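Local coordinates for protein aminodeoxyfutalosine deaminase (Deinococcus radiodurans, PDB 2IMR) that catalyses the zinc-dependent deamination of aminodeoxyfutalosine to futalosine, a step of menaquinone biosynthesis, at residues Thr308-Asp311 with Ile312-Ala316. Sequence-based numbering, arbitrary orientation.
Sequences TPDD and IARVA
Asp310 and Arg314, one turn apart on helix 309-318, form a salt bridge along its outer side: Asp310 OD2 takes the N-H of Arg314 NE at 2.8 Å, on the syn side but 32° out of the carboxylate plane. The bond is bent (N-H...O 139°), and the carboxylate and guanidinium planes stand nearly perpendicular. Asp310 reaches the arginine because its CG lies anti to the backbone N (chi1 -173°), while the Arg314 chain runs extended from CG to NE, its CG 3.3 Å from Asp310 O. Arg314 NH1 makes a second salt bridge, to Asp290 on helix 285-292. Replacing Arg314 by an alanine would probably strip Asp310 of its charged mate and leave Asp290 without this salt bridge. This helix is the crossover of a beta-alpha-beta unit, between strands 300-303 and 322-324 of the amidohydrolase barrel. A capping box caps its N-terminus, with Thr308 at the N-cap: Thr308 OG1 accepts from Asp311 N at 3.1 Å, and Asp311 OD2, met from above the carboxylate plane, accepts from Thr308 N at 2.8 Å. Asp311 also bonds through OD1 to Thr284, which further fixes its carboxylate. The inner side is the packed one: Asp311 and Val315 are buried and both touch Val286, with Val315 CG2 3.3 Å from Asp311 O. Ile312 sets CG1 3.5 Å from Thr308 O and meets Ala341 and Phe342 of helix 339-344, whereas Pro309, Asp310 and Ala313 face solvent.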
loop_
_atom_site.group_PDB
_atom_site.type_symbol
_atom_site.label_atom_id
_atom_site.label_comp_id
_atom_site.label_asym_id
_atom_site.label_seq_id
_atom_site.Cartn_x
_atom_site.Cartn_y
_atom_site.Cartn_z
ATOM N N THR A 308 7.520 13.603 11.336
ATOM C CA THR A 308 8.739 14.237 11.829
ATOM C C THR A 308 9.822 13.192 12.028
ATOM O O THR A 308 9.572 11.998 11.922
ATOM C CB THR A 308 8.500 14.905 13.187
ATOM O OG1 THR A 308 8.195 13.895 14.157
ATOM C CG2 THR A 308 7.346 15.885 13.107
ATOM N N PRO A 309 11.057 13.636 12.312
ATOM C CA PRO A 309 12.125 12.661 12.521
ATOM C C PRO A 309 11.762 11.746 13.682
ATOM O O PRO A 309 11.999 10.545 13.636
ATOM C CB PRO A 309 13.334 13.540 12.815
ATOM C CG PRO A 309 13.082 14.726 11.930
ATOM C CD PRO A 309 11.603 14.998 12.173
ATOM N N ASP A 310 11.181 12.322 14.729
ATOM C CA ASP A 310 10.783 11.525 15.881
ATOM C C ASP A 310 9.707 10.515 15.482
ATOM O O ASP A 310 9.712 9.384 15.956
ATOM C CB ASP A 310 10.263 12.418 17.006
ATOM C CG ASP A 310 9.998 11.641 18.278
ATOM O OD1 ASP A 310 10.971 11.151 18.895
ATOM O OD2 ASP A 310 8.816 11.507 18.660
ATOM N N ASP A 311 8.776 10.918 14.618
ATOM C CA ASP A 311 7.737 9.984 14.181
ATOM C C ASP A 311 8.415 8.783 13.520
ATOM O O ASP A 311 8.073 7.639 13.795
ATOM C CB ASP A 311 6.778 10.623 13.161
ATOM C CG ASP A 311 5.902 11.712 13.759
ATOM O OD1 ASP A 311 5.621 11.679 14.980
ATOM O OD2 ASP A 311 5.473 12.599 12.990
ATOM N N ILE A 312 9.377 9.053 12.643
ATOM C CA ILE A 312 10.088 7.987 11.946
ATOM C C ILE A 312 10.769 7.038 12.931
ATOM O O ILE A 312 10.730 5.824 12.753
ATOM C CB ILE A 312 11.124 8.577 10.956
ATOM C CG1 ILE A 312 10.383 9.333 9.849
ATOM C CG2 ILE A 312 11.978 7.461 10.346
ATOM C CD1 ILE A 312 11.274 10.137 8.931
ATOM N N ALA A 313 11.367 7.593 13.982
ATOM C CA ALA A 313 12.032 6.781 14.997
ATOM C C ALA A 313 11.022 5.878 15.704
ATOM O O ALA A 313 11.307 4.712 15.985
ATOM C CB ALA A 313 12.739 7.685 16.013
ATOM N N ARG A 314 9.831 6.409 15.982
ATOM C CA ARG A 314 8.793 5.623 16.649
ATOM C C ARG A 314 8.334 4.465 15.761
ATOM O O ARG A 314 8.100 3.354 16.239
ATOM C CB ARG A 314 7.593 6.513 17.006
ATOM C CG ARG A 314 7.891 7.587 18.045
ATOM C CD ARG A 314 6.689 8.502 18.257
ATOM N NE ARG A 314 6.923 9.515 19.288
ATOM C CZ ARG A 314 6.822 9.301 20.599
ATOM N NH1 ARG A 314 6.488 8.106 21.061
ATOM N NH2 ARG A 314 7.050 10.290 21.449
ATOM N N VAL A 315 8.202 4.735 14.467
ATOM C CA VAL A 315 7.781 3.716 13.509
ATOM C C VAL A 315 8.821 2.604 13.416
ATOM O O VAL A 315 8.485 1.417 13.405
ATOM C CB VAL A 315 7.568 4.342 12.103
ATOM C CG1 VAL A 315 7.333 3.253 11.064
ATOM C CG2 VAL A 315 6.390 5.297 12.148
ATOM N N ALA A 316 10.085 2.997 13.349
ATOM C CA ALA A 316 11.184 2.042 13.262
ATOM C C ALA A 316 11.233 1.146 14.500
ATOM O O ALA A 316 11.400 -0.069 14.393
ATOM C CB ALA A 316 12.501 2.789 13.099
#